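BtGH115A (Bacteroides thetaiotaomicron, PDB 5BY3) is a family GH115 4-O-methyl-alpha-glucuronidase, a glycoside hydrolase with specificity for decorated arabinogalactans. Local coordinates at residues D368-I373 with H401-L406; S395-P400 with K618-P623; H494-K497 with G502-R505. One frame throughout, in Å; residues are numbered along the deposited sequence.

Contact 1. Residues D368-I373 with H401-L406; sequences DNYGYI and HDHLWL. With NI (nickel (II) ion), chain C.
Tyr370 turns its ring toward His403 by placing CG anti to its own carbonyl carbon (chi1 -59°), while His403 answers with CG held between its backbone N and carbonyl carbon (chi1 46°). Their segments belong to the loops that follow strands 362-366 and 388-393, neighbours in the eight-stranded parallel sheet of the TIM barrel, so the contact fastens one beta-alpha loop to the next. The two rings meet at a slant, planes inclined at 49°: CE1 of His403 sits over one face of the Tyr370 ring, displaced toward its rim and 3.6 Å from CD2. The edge of the same imidazole is turned to the backbone of the first loop, where CE1 lies 3.2 Å from Asn369 O, in the plane of the His403 ring. Beyond the face, the far end of the phenol makes the polar link, Tyr370 OH donating to His401 O at 2.6 Å from above the carbonyl plane. A phenylalanine in place of Tyr370 would probably leave this buried carbonyl without its donor and remove a tie between the loops. Asp368 OD1 accepts from Tyr370 N at 3.0 Å, which makes an Asx turn, and also from Tyr372 N at 3.1 Å, the donors arriving from opposite faces of the carboxylate. In the second loop His401 ND1 donates to Asp402 O at 2.7 Å. Farther along that loop a nickel ion is held by Asp436, two waters and the backbone Leu404 O, the last at 2.4 Å.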
# COMPACT_ATOMS: atom_id res chain seq x y z
N ASP A 368 -10.73 -4.32 1.16
CA ASP A 368 -12.03 -3.67 0.96
C ASP A 368 -11.84 -2.19 0.58
O ASP A 368 -12.71 -1.36 0.81
CB ASP A 368 -12.86 -3.81 2.24
CG ASP A 368 -12.23 -3.09 3.47
OD1 ASP A 368 -11.08 -2.59 3.42
OD2 ASP A 368 -12.92 -3.01 4.51
N ASN A 369 -10.67 -1.90 0.03
CA ASN A 369 -10.27 -0.58 -0.39
C ASN A 369 -9.78 0.31 0.74
O ASN A 369 -9.25 1.39 0.48
CB ASN A 369 -11.37 0.13 -1.21
CG ASN A 369 -12.02 -0.77 -2.25
OD1 ASN A 369 -13.26 -0.95 -2.26
ND2 ASN A 369 -11.22 -1.35 -3.13
N TYR A 370 -9.99 -0.13 1.99
CA TYR A 370 -9.51 0.61 3.15
C TYR A 370 -8.51 -0.21 3.96
O TYR A 370 -8.32 0.02 5.17
CB TYR A 370 -10.67 1.19 3.94
CG TYR A 370 -11.56 2.13 3.12
CD1 TYR A 370 -12.39 1.65 2.11
CD2 TYR A 370 -11.55 3.53 3.33
CE1 TYR A 370 -13.18 2.52 1.35
CE2 TYR A 370 -12.33 4.41 2.57
CZ TYR A 370 -13.14 3.91 1.59
OH TYR A 370 -13.90 4.75 0.84
N GLY A 371 -7.82 -1.12 3.28
CA GLY A 371 -6.70 -1.86 3.87
C GLY A 371 -7.09 -3.02 4.79
O GLY A 371 -6.25 -3.51 5.58
N TYR A 372 -8.35 -3.46 4.69
CA TYR A 372 -8.83 -4.69 5.33
C TYR A 372 -9.12 -5.80 4.33
O TYR A 372 -10.10 -5.74 3.56
CB TYR A 372 -10.07 -4.42 6.17
CG TYR A 372 -9.83 -3.38 7.24
CD1 TYR A 372 -9.13 -3.70 8.43
CD2 TYR A 372 -10.27 -2.05 7.06
CE1 TYR A 372 -8.92 -2.74 9.43
CE2 TYR A 372 -10.04 -1.09 8.04
CZ TYR A 372 -9.37 -1.44 9.21
OH TYR A 372 -9.20 -0.47 10.17
N ILE A 373 -8.25 -6.80 4.33
CA ILE A 373 -8.35 -7.96 3.41
C ILE A 373 -9.69 -8.71 3.56
O ILE A 373 -10.03 -9.14 4.68
CB ILE A 373 -7.12 -8.89 3.57
CG1 ILE A 373 -5.88 -8.10 3.13
CG2 ILE A 373 -7.25 -10.15 2.72
CD1 ILE A 373 -4.54 -8.74 3.43
N HIS A 401 -15.89 7.09 1.00
CA HIS A 401 -15.21 8.36 0.60
C HIS A 401 -13.81 8.09 -0.01
O HIS A 401 -13.10 7.25 0.51
CB HIS A 401 -15.13 9.33 1.80
CG HIS A 401 -14.80 10.72 1.42
ND1 HIS A 401 -13.56 11.09 0.95
CD2 HIS A 401 -15.57 11.84 1.38
CE1 HIS A 401 -13.58 12.38 0.63
NE2 HIS A 401 -14.78 12.86 0.89
N ASP A 402 -13.40 8.82 -1.05
CA ASP A 402 -12.01 8.73 -1.59
C ASP A 402 -10.98 9.11 -0.52
O ASP A 402 -11.20 10.06 0.25
CB ASP A 402 -11.69 9.67 -2.75
CG ASP A 402 -12.79 9.80 -3.83
OD1 ASP A 402 -13.88 9.17 -3.75
OD2 ASP A 402 -12.53 10.62 -4.78
N HIS A 403 -9.87 8.37 -0.48
CA HIS A 403 -8.65 8.87 0.10
C HIS A 403 -7.60 8.96 -0.98
O HIS A 403 -6.93 7.97 -1.29
CB HIS A 403 -8.18 8.05 1.31
CG HIS A 403 -8.21 6.56 1.13
ND1 HIS A 403 -9.39 5.84 1.08
CD2 HIS A 403 -7.20 5.65 1.04
CE1 HIS A 403 -9.10 4.55 0.97
NE2 HIS A 403 -7.78 4.41 0.91
N LEU A 404 -7.49 10.14 -1.59
CA LEU A 404 -6.57 10.33 -2.74
C LEU A 404 -5.56 11.44 -2.59
O LEU A 404 -4.70 11.61 -3.47
CB LEU A 404 -7.37 10.63 -4.01
CG LEU A 404 -8.31 9.59 -4.61
CD1 LEU A 404 -9.05 10.22 -5.76
CD2 LEU A 404 -7.47 8.42 -5.10
N TRP A 405 -5.67 12.23 -1.53
CA TRP A 405 -4.81 13.39 -1.45
C TRP A 405 -3.47 13.08 -0.77
O TRP A 405 -2.41 13.18 -1.41
CB TRP A 405 -5.54 14.53 -0.83
CG TRP A 405 -4.72 15.73 -0.49
CD1 TRP A 405 -3.68 16.29 -1.21
CD2 TRP A 405 -4.91 16.56 0.65
NE1 TRP A 405 -3.23 17.41 -0.57
CE2 TRP A 405 -3.98 17.61 0.57
CE3 TRP A 405 -5.79 16.51 1.75
CZ2 TRP A 405 -3.87 18.60 1.55
CZ3 TRP A 405 -5.70 17.50 2.73
CH2 TRP A 405 -4.73 18.52 2.63
N LEU A 406 -3.56 12.68 0.50
CA LEU A 406 -2.44 12.27 1.31
C LEU A 406 -2.52 10.76 1.60
O LEU A 406 -3.57 10.12 1.45
CB LEU A 406 -2.44 13.07 2.61
CG LEU A 406 -2.29 14.59 2.43
CD1 LEU A 406 -2.50 15.32 3.76
CD2 LEU A 406 -0.95 14.95 1.79
NI NI C . -3.13 10.79 -5.05
O HOH W 1 -4.58 12.37 -6.31
O HOH W 2 -1.04 9.40 -4.72

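Contact 2. Residues S395-P400 with K618-P623; sequences SYWGRP and KPRKLP
Arg620 lays its guanidinium flat on the indole of Trp397, a stack with centres 3.7 Å apart and planes at 16°. CZ hangs over the pyrrole nitrogen, 3.1 Å from Trp397 NE1, and NH1 reaches on toward CD1 at 3.3 Å. Both groups are donors, so face-to-face overlap and not a hydrogen bond joins them here. A CH-pi contact extends the overlap back along the arginine: CD stands over the five-membered ring, 3.7 Å from its centroid and close to the ring normal. The bend of the chain at chi3 (133°) lets methylene and guanidinium cover the indole together. Leu622 CD2 lies against the opposite face of the guanidinium, toward its rim. In fold terms, the loop after TIM-barrel strand 388-393 here meets the long loop that runs from helix 587-603 to strand 646-647, near the surface of the protein. Ionic contacts fix the rotation of the flat group. Arg620 NH1 forms a salt bridge with Asp402, and NH2 forms another with Glu506. Asp402 OD1 also accepts from the backbone N of Gly398, so the carboxylate that holds the arginine is itself anchored beside the tryptophan.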
# COMPACT_ATOMS: atom_id res chain seq x y z
N SER A 395 -4.46 3.82 -1.47
CA SER A 395 -5.14 4.94 -2.13
C SER A 395 -6.46 4.45 -2.77
O SER A 395 -6.55 3.31 -3.21
CB SER A 395 -4.21 5.59 -3.15
OG SER A 395 -4.89 6.57 -3.89
N TYR A 396 -7.49 5.28 -2.80
CA TYR A 396 -8.73 4.80 -3.37
C TYR A 396 -9.69 5.87 -3.80
O TYR A 396 -9.76 6.94 -3.19
CB TYR A 396 -9.41 3.87 -2.37
CG TYR A 396 -10.72 3.30 -2.79
CD1 TYR A 396 -10.78 2.37 -3.81
CD2 TYR A 396 -11.90 3.66 -2.14
CE1 TYR A 396 -12.00 1.82 -4.21
CE2 TYR A 396 -13.12 3.09 -2.50
CZ TYR A 396 -13.16 2.17 -3.55
OH TYR A 396 -14.34 1.57 -3.92
N TRP A 397 -10.46 5.57 -4.84
CA TRP A 397 -11.60 6.41 -5.25
C TRP A 397 -12.84 5.55 -5.10
O TRP A 397 -12.93 4.51 -5.74
CB TRP A 397 -11.39 6.88 -6.71
CG TRP A 397 -12.62 7.34 -7.50
CD1 TRP A 397 -13.94 7.35 -7.08
CD2 TRP A 397 -12.63 7.84 -8.82
NE1 TRP A 397 -14.75 7.83 -8.06
CE2 TRP A 397 -13.99 8.13 -9.15
CE3 TRP A 397 -11.62 8.08 -9.78
CZ2 TRP A 397 -14.38 8.66 -10.40
CZ3 TRP A 397 -12.00 8.61 -11.05
CH2 TRP A 397 -13.37 8.90 -11.34
N GLY A 398 -13.77 5.95 -4.24
CA GLY A 398 -14.98 5.18 -4.02
C GLY A 398 -15.67 5.49 -2.72
O GLY A 398 -15.34 6.48 -2.08
N ARG A 399 -16.64 4.64 -2.37
CA ARG A 399 -17.49 4.76 -1.20
C ARG A 399 -16.86 4.04 0.00
O ARG A 399 -16.16 3.05 -0.19
CB ARG A 399 -18.84 4.08 -1.46
CG ARG A 399 -18.73 2.54 -1.55
CD ARG A 399 -20.04 1.92 -1.94
NE ARG A 399 -20.32 2.26 -3.32
CZ ARG A 399 -21.42 1.93 -3.99
NH1 ARG A 399 -22.40 1.22 -3.43
NH2 ARG A 399 -21.51 2.31 -5.23
N PRO A 400 -17.14 4.50 1.23
CA PRO A 400 -17.92 5.73 1.53
C PRO A 400 -17.22 7.07 1.19
O PRO A 400 -17.89 8.10 1.12
CB PRO A 400 -18.12 5.62 3.04
CG PRO A 400 -16.86 4.93 3.50
CD PRO A 400 -16.56 3.89 2.44
N LYS A 618 -7.22 19.39 -4.26
CA LYS A 618 -8.66 19.19 -4.56
C LYS A 618 -8.92 18.01 -5.51
O LYS A 618 -9.75 18.15 -6.42
CB LYS A 618 -9.33 20.47 -5.12
CG LYS A 618 -8.78 21.78 -4.55
CD LYS A 618 -9.59 23.00 -4.99
CE LYS A 618 -10.68 23.32 -3.97
NZ LYS A 618 -11.39 24.55 -4.37
N PRO A 619 -8.26 16.83 -5.27
CA PRO A 619 -8.43 15.70 -6.21
C PRO A 619 -9.90 15.33 -6.38
O PRO A 619 -10.64 15.26 -5.39
CB PRO A 619 -7.68 14.56 -5.53
CG PRO A 619 -7.66 14.91 -4.08
CD PRO A 619 -7.55 16.39 -4.05
N ARG A 620 -10.31 15.18 -7.63
CA ARG A 620 -11.69 14.91 -8.02
C ARG A 620 -12.70 16.01 -7.59
O ARG A 620 -13.90 15.80 -7.67
CB ARG A 620 -12.07 13.50 -7.55
CG ARG A 620 -13.03 12.74 -8.46
CD ARG A 620 -13.39 11.39 -7.86
NE ARG A 620 -14.82 11.18 -7.94
CZ ARG A 620 -15.57 10.64 -6.99
NH1 ARG A 620 -15.05 10.19 -5.87
NH2 ARG A 620 -16.87 10.51 -7.19
N LYS A 621 -12.23 17.18 -7.14
CA LYS A 621 -13.08 18.33 -6.78
C LYS A 621 -14.20 17.97 -5.80
O LYS A 621 -15.35 18.47 -5.91
CB LYS A 621 -13.69 19.06 -8.00
CG LYS A 621 -12.88 19.04 -9.28
CD LYS A 621 -11.91 20.21 -9.34
CE LYS A 621 -11.20 20.19 -10.70
NZ LYS A 621 -10.63 21.52 -11.08
N LEU A 622 -13.87 17.12 -4.85
CA LEU A 622 -14.83 16.71 -3.83
C LEU A 622 -15.13 17.87 -2.93
O LEU A 622 -14.22 18.68 -2.66
CB LEU A 622 -14.36 15.47 -3.04
CG LEU A 622 -14.14 14.19 -3.86
CD1 LEU A 622 -14.17 12.98 -2.95
CD2 LEU A 622 -15.14 14.00 -5.01
N PRO A 623 -16.39 18.00 -2.47
CA PRO A 623 -16.81 19.16 -1.67
C PRO A 623 -15.89 19.41 -0.45
O PRO A 623 -15.49 20.57 -0.20
CB PRO A 623 -18.23 18.79 -1.22
CG PRO A 623 -18.71 17.86 -2.25
CD PRO A 623 -17.51 17.04 -2.63

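Contact 3. Residues H494-K497 with G502-R505; sequences HIRK and GNTR
The guanidinium of Arg496 and the amide of Asn503 stand nearly perpendicular, their planes 87° apart, while the side chains themselves cross at a slant. One corner of the guanidinium does the touching: Arg496 NH2 lies 3.6 Å from Asn503 CA and 3.3 Å from Asn503 OD1, which is placed obliquely to the guanidinium. The arginine gets there by a kink, its chain turning at chi2 (96°) and then running extended to the guanidinium. Asn503 carries CG anti to its backbone N (chi1 -163°), which swings the amide round toward the arginine. Both groups have clear hydrogen bonds outside the pair. Arg496 NE donates to Phe500 O, within the turn that links the two segments, and Asn503 ND2 donates to Asp518 O, so each flat group is held in its orientation from outside the pair. The contact spans the short loop that follows the C-terminal end of helix 476-495: Arg496 is the first residue to leave helical angles, and a few residues later the chain passes the end of its side chain. Helix 730-738 lies alongside, with Leu737 against Arg496 and with Glu730 and Glu734 in salt bridges to Arg505, so the turn after helix 476-495 rests on that helix on its way to helix 523-543.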
# COMPACT_ATOMS: atom_id res chain seq x y z
N HIS A 494 -5.69 7.72 11.39
CA HIS A 494 -6.41 6.46 11.59
C HIS A 494 -7.77 6.78 12.21
O HIS A 494 -8.80 6.19 11.86
CB HIS A 494 -5.57 5.57 12.51
CG HIS A 494 -6.12 4.19 12.75
ND1 HIS A 494 -5.92 3.14 11.88
CD2 HIS A 494 -6.78 3.66 13.82
CE1 HIS A 494 -6.47 2.04 12.37
NE2 HIS A 494 -6.98 2.32 13.56
N ILE A 495 -7.78 7.73 13.12
CA ILE A 495 -8.99 8.17 13.79
C ILE A 495 -9.94 8.81 12.78
O ILE A 495 -11.13 8.56 12.78
CB ILE A 495 -8.61 9.09 14.97
CG1 ILE A 495 -7.99 8.19 16.08
CG2 ILE A 495 -9.82 9.86 15.51
CD1 ILE A 495 -7.40 8.89 17.28
N ARG A 496 -9.38 9.60 11.89
CA ARG A 496 -10.13 10.20 10.82
C ARG A 496 -9.11 10.82 9.90
O ARG A 496 -8.35 11.70 10.30
CB ARG A 496 -11.08 11.24 11.36
CG ARG A 496 -12.17 11.56 10.36
CD ARG A 496 -13.42 10.76 10.67
NE ARG A 496 -14.44 11.02 9.65
CZ ARG A 496 -15.63 10.43 9.60
NH1 ARG A 496 -15.97 9.52 10.51
NH2 ARG A 496 -16.47 10.74 8.60
N LYS A 497 -9.06 10.30 8.69
CA LYS A 497 -8.22 10.81 7.62
C LYS A 497 -8.56 12.27 7.29
O LYS A 497 -9.70 12.70 7.48
CB LYS A 497 -8.43 9.95 6.38
CG LYS A 497 -7.83 8.56 6.48
CD LYS A 497 -7.82 7.79 5.17
CE LYS A 497 -6.61 6.84 5.03
NZ LYS A 497 -6.59 5.62 5.89
N GLY A 502 -14.75 16.17 6.65
CA GLY A 502 -16.03 16.80 6.36
C GLY A 502 -17.24 15.98 6.78
O GLY A 502 -18.37 16.50 6.78
N ASN A 503 -17.02 14.71 7.16
CA ASN A 503 -18.13 13.78 7.45
C ASN A 503 -19.12 13.74 6.26
O ASN A 503 -20.33 13.83 6.44
CB ASN A 503 -18.84 14.17 8.78
CG ASN A 503 -19.71 13.03 9.37
OD1 ASN A 503 -19.56 11.85 9.02
ND2 ASN A 503 -20.63 13.40 10.28
N THR A 504 -18.60 13.66 5.04
CA THR A 504 -19.43 13.60 3.84
C THR A 504 -19.30 12.18 3.26
O THR A 504 -18.48 11.39 3.71
CB THR A 504 -18.96 14.62 2.76
OG1 THR A 504 -17.57 14.43 2.50
CG2 THR A 504 -19.18 16.06 3.17
N ARG A 505 -20.12 11.84 2.28
CA ARG A 505 -19.97 10.58 1.57
C ARG A 505 -19.93 10.78 0.07
O ARG A 505 -20.37 11.82 -0.46
CB ARG A 505 -21.02 9.54 2.02
CG ARG A 505 -20.40 8.59 3.01
CD ARG A 505 -21.17 8.41 4.29
NE ARG A 505 -22.23 7.44 4.08
CZ ARG A 505 -22.73 6.62 5.01
NH1 ARG A 505 -22.24 6.61 6.26
NH2 ARG A 505 -23.70 5.80 4.68

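In the fold
From the N terminus, 368-373 opens contact 1 in the loop after strand 362-366. Before that contact is closed, 395-400 opens contact 2, and 401-406 then completes contact 1 from the same loop after strand 388-393; the two contacts therefore cross. Contact 3 closes a very short loop, with four residues between its segments, and is nested within the span of 217 residues that ends when 618-623 completes contact 2. Contact 1 joins two neighbouring barrel loops, contact 3 joins the end of helix 476-495 to the loop that follows it, and contact 2 brings the chain beyond helix 587-603 back to the barrel. Thr504 packs on His401 and Arg505 on Pro400, so contact 3 abuts both others.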